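Local coordinates for acetylxylan esterase A (Aspergillus awamori, PDB 5X6S), which removes acetyl side groups from the backbone of xylan, as a secreted serine esterase of carbohydrate esterase family 1, at residues P31-A36 and T100-K105; G49-A54 and V64-S69. All coordinates share one frame; numbering follows the deposited sequence.

Contact 1: P31-A36 and T100-K105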
ATOM      1  N   PRO A  31      12.560   3.886  -8.341  1.00 18.29           N
ATOM      2  CA  PRO A  31      13.180   2.664  -7.795  1.00 17.93           C
ATOM      3  C   PRO A  31      12.301   1.903  -6.814  1.00 16.70           C
ATOM      4  O   PRO A  31      11.549   2.517  -6.071  1.00 16.82           O
ATOM      5  CB  PRO A  31      14.430   3.214  -7.080  1.00 17.74           C
ATOM      6  CG  PRO A  31      14.089   4.615  -6.730  1.00 18.51           C
ATOM      7  CD  PRO A  31      13.162   5.115  -7.791  1.00 17.80           C
ATOM      8  N   GLY A  32      12.404   0.588  -6.828  1.00 16.00           N
ATOM      9  CA  GLY A  32      11.856  -0.245  -5.785  1.00 15.65           C
ATOM     10  C   GLY A  32      12.702  -0.166  -4.522  1.00 14.69           C
ATOM     11  O   GLY A  32      13.694   0.599  -4.452  1.00 15.74           O
ATOM     12  N   ILE A  33      12.287  -0.888  -3.499  1.00 15.22           N
ATOM     13  CA  ILE A  33      13.022  -0.902  -2.214  1.00 15.38           C
ATOM     14  C   ILE A  33      13.083  -2.320  -1.709  1.00 14.93           C
ATOM     15  O   ILE A  33      12.087  -3.044  -1.742  1.00 16.04           O
ATOM     16  CB  ILE A  33      12.360  -0.003  -1.104  1.00 15.06           C
ATOM     17  CG1 ILE A  33      12.459   1.483  -1.458  1.00 15.77           C
ATOM     18  CG2 ILE A  33      12.944  -0.305   0.256  1.00 14.67           C
ATOM     19  CD1 ILE A  33      11.568   2.378  -0.632  1.00 17.29           C
ATOM     20  N   VAL A  34      14.248  -2.719  -1.251  1.00 14.44           N
ATOM     21  CA  VAL A  34      14.412  -3.998  -0.543  1.00 14.44           C
ATOM     22  C   VAL A  34      14.924  -3.705   0.850  1.00 14.88           C
ATOM     23  O   VAL A  34      15.980  -3.067   1.002  1.00 14.72           O
ATOM     24  CB  VAL A  34      15.415  -4.981  -1.256  1.00 13.90           C
ATOM     25  CG1 VAL A  34      15.671  -6.231  -0.394  1.00 12.72           C
ATOM     26  CG2 VAL A  34      14.888  -5.404  -2.607  1.00 14.77           C
ATOM     27  N   VAL A  35      14.191  -4.169   1.875  1.00 14.09           N
ATOM     28  CA  VAL A  35      14.603  -4.034   3.240  1.00 14.20           C
ATOM     29  C   VAL A  35      15.258  -5.384   3.610  1.00 14.86           C
ATOM     30  O   VAL A  35      14.594  -6.438   3.506  1.00 14.81           O
ATOM     31  CB  VAL A  35      13.427  -3.692   4.222  1.00 15.54           C
ATOM     32  CG1 VAL A  35      13.904  -3.556   5.648  1.00 16.18           C
ATOM     33  CG2 VAL A  35      12.608  -2.478   3.805  1.00 13.41           C
ATOM     34  N   ALA A  36      16.529  -5.350   3.999  1.00 13.91           N
ATOM     35  CA  ALA A  36      17.325  -6.533   4.257  1.00 15.40           C
ATOM     36  C   ALA A  36      17.769  -6.527   5.728  1.00 15.88           C
ATOM     37  O   ALA A  36      18.551  -5.644   6.167  1.00 16.04           O
ATOM     38  CB  ALA A  36      18.537  -6.593   3.306  1.00 15.00           C
ATOM     39  N   THR A 100       9.100   4.578   4.735  1.00 15.69           N
ATOM     40  CA  THR A 100       8.329   5.697   4.246  1.00 16.68           C
ATOM     41  C   THR A 100       9.223   6.893   3.955  1.00 15.97           C
ATOM     42  O   THR A 100       8.965   7.623   2.987  1.00 16.44           O
ATOM     43  CB  THR A 100       7.189   6.067   5.205  1.00 17.02           C
ATOM     44  OG1 THR A 100       7.754   6.515   6.446  1.00 17.38           O
ATOM     45  CG2 THR A 100       6.211   4.850   5.400  1.00 16.35           C
ATOM     46  N   TRP A 101      10.282   7.066   4.750  1.00 14.67           N
ATOM     47  CA  TRP A 101      11.272   8.140   4.543  1.00 15.97           C
ATOM     48  C   TRP A 101      11.938   7.955   3.176  1.00 16.49           C
ATOM     49  O   TRP A 101      12.082   8.921   2.420  1.00 16.31           O
ATOM     50  CB  TRP A 101      12.350   8.144   5.624  1.00 15.79           C
ATOM     51  CG  TRP A 101      13.351   9.256   5.501  1.00 18.34           C
ATOM     52  CD1 TRP A 101      13.247  10.548   5.991  1.00 18.64           C
ATOM     53  CD2 TRP A 101      14.564   9.209   4.769  1.00 17.59           C
ATOM     54  NE1 TRP A 101      14.343  11.272   5.640  1.00 19.86           N
ATOM     55  CE2 TRP A 101      15.179  10.481   4.896  1.00 19.98           C
ATOM     56  CE3 TRP A 101      15.207   8.215   4.031  1.00 18.23           C
ATOM     57  CZ2 TRP A 101      16.403  10.771   4.305  1.00 20.53           C
ATOM     58  CZ3 TRP A 101      16.415   8.494   3.472  1.00 20.69           C
ATOM     59  CH2 TRP A 101      16.996   9.779   3.588  1.00 20.66           C
ATOM     60  N   THR A 102      12.312   6.715   2.866  1.00 15.30           N
ATOM     61  CA  THR A 102      13.027   6.401   1.643  1.00 15.79           C
ATOM     62  C   THR A 102      12.096   6.576   0.418  1.00 16.44           C
ATOM     63  O   THR A 102      12.533   7.120  -0.635  1.00 17.59           O
ATOM     64  CB  THR A 102      13.578   4.957   1.685  1.00 15.49           C
ATOM     65  OG1 THR A 102      14.454   4.819   2.820  1.00 15.30           O
ATOM     66  CG2 THR A 102      14.333   4.586   0.394  1.00 15.23           C
ATOM     67  N   ILE A 103      10.830   6.166   0.562  1.00 15.93           N
ATOM     68  CA  ILE A 103       9.844   6.362  -0.525  1.00 17.12           C
ATOM     69  C   ILE A 103       9.817   7.827  -0.911  1.00 17.95           C
ATOM     70  O   ILE A 103       9.982   8.194  -2.118  1.00 19.28           O
ATOM     71  CB  ILE A 103       8.431   5.868  -0.180  1.00 16.61           C
ATOM     72  CG1 ILE A 103       8.422   4.316  -0.109  1.00 17.90           C
ATOM     73  CG2 ILE A 103       7.432   6.371  -1.256  1.00 17.82           C
ATOM     74  CD1 ILE A 103       7.191   3.720   0.567  1.00 18.07           C
ATOM     75  N   SER A 104       9.612   8.687   0.075  1.00 18.25           N
ATOM     76  CA  SER A 104       9.548  10.114  -0.234  1.00 18.55           C
ATOM     77  C   SER A 104      10.874  10.713  -0.675  1.00 19.30           C
ATOM     78  O   SER A 104      10.925  11.471  -1.660  1.00 20.17           O
ATOM     79  CB  SER A 104       8.989  10.882   0.949  1.00 20.00           C
ATOM     80  OG  SER A 104       8.979  12.257   0.635  1.00 20.66           O
ATOM     81  N   LYS A 105      11.962  10.403   0.018  1.00 18.89           N
ATOM     82  CA  LYS A 105      13.237  11.051  -0.293  1.00 22.00           C
ATOM     83  C   LYS A 105      13.717  10.730  -1.718  1.00 21.81           C
ATOM     84  O   LYS A 105      14.246  11.620  -2.429  1.00 19.71           O
ATOM     85  CB  LYS A 105      14.315  10.731   0.729  1.00 22.75           C
ATOM     86  CG  LYS A 105      15.712  11.255   0.375  1.00 28.39           C
ATOM     87  CD  LYS A 105      15.962  12.677   0.889  1.00 30.77           C
ATOM     88  CE  LYS A 105      17.408  13.143   0.580  1.00 35.34           C
ATOM     89  NZ  LYS A 105      18.447  12.368   1.341  1.00 41.21           N
TER

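Contact 2: G49-A54 and V64-S69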
ATOM      1  N   GLY A  49      27.360  -6.133   3.783  1.00 16.35           N
ATOM      2  CA  GLY A  49      28.599  -6.850   3.390  1.00 18.03           C
ATOM      3  C   GLY A  49      28.453  -8.347   3.126  1.00 18.89           C
ATOM      4  O   GLY A  49      29.289  -8.929   2.472  1.00 19.77           O
ATOM      5  N   ASP A  50      27.371  -8.942   3.621  1.00 19.36           N
ATOM      6  CA  ASP A  50      27.122 -10.389   3.631  1.00 20.99           C
ATOM      7  C   ASP A  50      25.800 -10.762   2.952  1.00 21.43           C
ATOM      8  O   ASP A  50      25.082 -11.647   3.440  1.00 23.19           O
ATOM      9  CB  ASP A  50      27.004 -10.863   5.105  1.00 22.97           C
ATOM     10  CG  ASP A  50      27.119 -12.396   5.256  1.00 28.22           C
ATOM     11  OD1 ASP A  50      27.628 -13.070   4.331  1.00 29.93           O
ATOM     12  OD2 ASP A  50      26.678 -12.908   6.322  1.00 32.55           O
ATOM     13  N   SER A  51      25.407 -10.063   1.881  1.00 18.70           N
ATOM     14  CA  SER A  51      24.199 -10.423   1.172  1.00 17.62           C
ATOM     15  C   SER A  51      24.406  -9.920  -0.229  1.00 17.96           C
ATOM     16  O   SER A  51      25.244  -9.056  -0.432  1.00 17.32           O
ATOM     17  CB  SER A  51      22.969  -9.771   1.803  1.00 17.39           C
ATOM     18  OG  SER A  51      23.053  -8.349   1.835  1.00 16.73           O
ATOM     19  N   PRO A  52      23.619 -10.439  -1.180  1.00 17.64           N
ATOM     20  CA  PRO A  52      23.803 -10.027  -2.566  1.00 17.15           C
ATOM     21  C   PRO A  52      23.017  -8.792  -2.968  1.00 16.40           C
ATOM     22  O   PRO A  52      23.082  -8.427  -4.139  1.00 16.85           O
ATOM     23  CB  PRO A  52      23.280 -11.252  -3.350  1.00 17.13           C
ATOM     24  CG  PRO A  52      22.178 -11.808  -2.473  1.00 16.66           C
ATOM     25  CD  PRO A  52      22.711 -11.612  -1.055  1.00 17.22           C
ATOM     26  N   TYR A  53      22.263  -8.157  -2.063  1.00 15.83           N
ATOM     27  CA  TYR A  53      21.267  -7.147  -2.483  1.00 15.31           C
ATOM     28  C   TYR A  53      21.844  -5.885  -3.093  1.00 15.08           C
ATOM     29  O   TYR A  53      21.258  -5.319  -4.030  1.00 14.87           O
ATOM     30  CB  TYR A  53      20.275  -6.794  -1.328  1.00 14.75           C
ATOM     31  CG  TYR A  53      19.573  -8.015  -0.814  1.00 15.17           C
ATOM     32  CD1 TYR A  53      18.802  -8.776  -1.660  1.00 14.88           C
ATOM     33  CD2 TYR A  53      19.823  -8.508   0.480  1.00 15.34           C
ATOM     34  CE1 TYR A  53      18.197  -9.971  -1.229  1.00 16.83           C
ATOM     35  CE2 TYR A  53      19.252  -9.690   0.906  1.00 16.14           C
ATOM     36  CZ  TYR A  53      18.438 -10.408   0.050  1.00 15.45           C
ATOM     37  OH  TYR A  53      17.902 -11.573   0.452  1.00 15.54           O
ATOM     38  N   ALA A  54      22.963  -5.407  -2.567  1.00 15.01           N
ATOM     39  CA  ALA A  54      23.621  -4.218  -3.180  1.00 16.01           C
ATOM     40  C   ALA A  54      24.134  -4.505  -4.585  1.00 16.31           C
ATOM     41  O   ALA A  54      23.985  -3.670  -5.472  1.00 16.68           O
ATOM     42  CB  ALA A  54      24.776  -3.701  -2.291  1.00 16.37           C
ATOM     43  N   VAL A  64      18.389  -0.349  -1.306  1.00 13.95           N
ATOM     44  CA  VAL A  64      18.362  -1.303  -0.166  1.00 15.24           C
ATOM     45  C   VAL A  64      18.428  -0.619   1.172  1.00 14.55           C
ATOM     46  O   VAL A  64      19.250   0.291   1.353  1.00 16.33           O
ATOM     47  CB  VAL A  64      19.524  -2.368  -0.216  1.00 16.04           C
ATOM     48  CG1 VAL A  64      19.187  -3.566   0.726  1.00 16.19           C
ATOM     49  CG2 VAL A  64      19.809  -2.824  -1.634  1.00 17.32           C
ATOM     50  N   ILE A  65      17.554  -0.998   2.102  1.00 14.23           N
ATOM     51  CA  ILE A  65      17.557  -0.452   3.464  1.00 13.32           C
ATOM     52  C   ILE A  65      18.025  -1.550   4.381  1.00 14.21           C
ATOM     53  O   ILE A  65      17.509  -2.656   4.308  1.00 14.58           O
ATOM     54  CB  ILE A  65      16.164   0.020   3.958  1.00 12.89           C
ATOM     55  CG1 ILE A  65      15.648   1.178   3.096  1.00 12.02           C
ATOM     56  CG2 ILE A  65      16.246   0.411   5.448  1.00 11.89           C
ATOM     57  CD1 ILE A  65      14.144   1.482   3.340  1.00 12.03           C
ATOM     58  N   TYR A  66      19.016  -1.240   5.226  1.00 14.05           N
ATOM     59  CA  TYR A  66      19.599  -2.216   6.144  1.00 14.48           C
ATOM     60  C   TYR A  66      19.381  -1.691   7.545  1.00 15.60           C
ATOM     61  O   TYR A  66      20.188  -0.873   8.030  1.00 16.30           O
ATOM     62  CB  TYR A  66      21.130  -2.417   5.854  1.00 15.04           C
ATOM     63  CG  TYR A  66      21.488  -2.863   4.455  1.00 13.66           C
ATOM     64  CD1 TYR A  66      21.506  -4.231   4.096  1.00 13.11           C
ATOM     65  CD2 TYR A  66      21.831  -1.931   3.475  1.00 12.75           C
ATOM     66  CE1 TYR A  66      21.870  -4.651   2.825  1.00 12.94           C
ATOM     67  CE2 TYR A  66      22.190  -2.343   2.196  1.00 15.17           C
ATOM     68  CZ  TYR A  66      22.183  -3.671   1.849  1.00 14.26           C
ATOM     69  OH  TYR A  66      22.520  -4.015   0.565  1.00 14.31           O
ATOM     70  N   PRO A  67      18.291  -2.115   8.223  1.00 16.57           N
ATOM     71  CA  PRO A  67      18.086  -1.662   9.607  1.00 16.06           C
ATOM     72  C   PRO A  67      19.158  -2.290  10.490  1.00 17.33           C
ATOM     73  O   PRO A  67      19.704  -3.307  10.123  1.00 16.07           O
ATOM     74  CB  PRO A  67      16.694  -2.236   9.977  1.00 16.78           C
ATOM     75  CG  PRO A  67      16.016  -2.492   8.635  1.00 17.26           C
ATOM     76  CD  PRO A  67      17.192  -2.991   7.784  1.00 16.30           C
ATOM     77  N   SER A  68      19.470  -1.631  11.618  1.00 18.02           N
ATOM     78  CA  SER A  68      20.569  -2.076  12.482  1.00 18.14           C
ATOM     79  C   SER A  68      20.115  -2.120  13.934  1.00 17.30           C
ATOM     80  O   SER A  68      19.747  -1.111  14.512  1.00 18.20           O
ATOM     81  CB  SER A  68      21.759  -1.151  12.343  1.00 18.55           C
ATOM     82  OG  SER A  68      22.914  -1.872  12.560  1.00 18.45           O
ATOM     83  N   SER A  69      20.152  -3.296  14.521  1.00 18.34           N
ATOM     84  CA  SER A  69      19.629  -3.496  15.867  1.00 19.13           C
ATOM     85  C   SER A  69      20.348  -2.606  16.874  1.00 19.61           C
ATOM     86  O   SER A  69      21.581  -2.461  16.807  1.00 18.56           O
ATOM     87  CB  SER A  69      19.747  -4.934  16.316  1.00 20.14           C
ATOM     88  OG  SER A  69      19.294  -5.047  17.653  1.00 20.18           O
TER
HETATM   89  O   HOH W   1      23.907  -6.348   0.237  1.00 15.21           O

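Contact 1: P31-A36 and T100-K105
Ile33 of the strand meets Thr102 and Ile103 of the helix, and the contact is entirely apolar. Its centre is one methyl group. CD1 of Ile33 lies 3.7 Å from CG2 of Thr102 and 3.7 Å from CG1 of Ile103. It is therefore held between two consecutive residues of the helix. The Ile33 chain also runs past the threonine methyl, with CG1 of Ile33 4.1 Å from CG2 of Thr102. The two isoleucines meet differently, because their side chains cross at about a right angle. The backbones stay well apart, with CA of Ile33 8.1 Å from CA of Ile103. The CB of Ile33 points toward the helix, and the extended branch (chi2 166°) carries CD1 across this gap.

The polar end of Thr102 is satisfied within the helix. OG1 lies beside the backbone N (chi1 -59°), which leaves CG2 anti to it and facing Ile33. OG1 is hydrogen-bonded to the carbonyl O of Met98, one turn earlier. The hydroxyl is thus satisfied and leaves an oily surface for the strand. OG1 also sits at the edge of the Trp101 ring, in its plane.

Further packing extends the interface. Ile65 of strand 63-68 touches both Ile33 and Thr102, and Val35 rests on Ile95 and Val99 of helix 91-106. On another side, Ile103 packs on Thr100 of the second subunit in the crystal assembly.

The contact is small, burying 110 Å² in all, and lies away from the annotated sites. It is plain core packing of helix 91-106 against strand 33-37, the helix-on-sheet layering of the alpha/beta-hydrolase fold.

Contact 2: G49-A54 and V64-S69
This is a buried helix-on-strand contact, part apolar and part bridged by water. It joins the start of helix 53-60, with the loop before it, to strand 63-68 of the central sheet. Val64 and Tyr66, two residues apart on the strand, both turn toward the helix start.

Val64 makes the apolar part. Both methyls of Val64 rest on CB of Tyr53, CG1 at 4.0 Å. CG2 of Val64 also rests 3.8 Å from the carbonyl O of Tyr53. The Tyr53 ring itself leads away from the strand, and its OH is hydrogen-bonded to OD2 of Asp268.

Tyr66 makes the polar part. With CG anti to its carbonyl carbon (chi1 -58°), the ring reaches across to the helix and brings OH within 3.7 Å of CB of Ala54. OH is also near the Ala54 amide, but the angle is too poor for a hydrogen bond. A water fills this role instead. It lies 2.7 Å from OH of Tyr66 and accepts from N of Ala54 at 3.1 Å. It also donates to OG of Ser51 at 2.7 Å. OG of Ser51 stands at the edge of the Tyr66 ring, near its plane, and has a second partner in the carbonyl O of Tyr47. Val64 CG1 lies over the rim of one ring face, and Tyr48 packs against the ring edge-to-face.

Ala54 is in the first turn of its helix, where an amide has no earlier carbonyl of the helix to bind. The water supplies an acceptor for it. One solvent molecule thus ties loop, helix start and strand together, linking a serine hydroxyl, a main-chain amide and a phenol that do not bond to one another directly.

Along the chain the segments come in the order 31-36, 49-54, 64-69, 100-105, so contact 2 is nested inside the loop closed by contact 1. Their centres are about 13 Å apart. Strands 33-37 and 63-68 are parallel neighbours in the central sheet. They are joined by probable backbone hydrogen bonds from Ile65 N to Val34 O and from Ala36 N to Ile65 O. The connection between them, with helices 44-49 and 53-60, is a beta-alpha-beta crossover. Val64 and Tyr66 face helix 53-60, while Ile65 faces helix 91-106. The contacts therefore cover opposite faces of one sheet, giving the helix-sheet-helix layers of the alpha/beta-hydrolase fold.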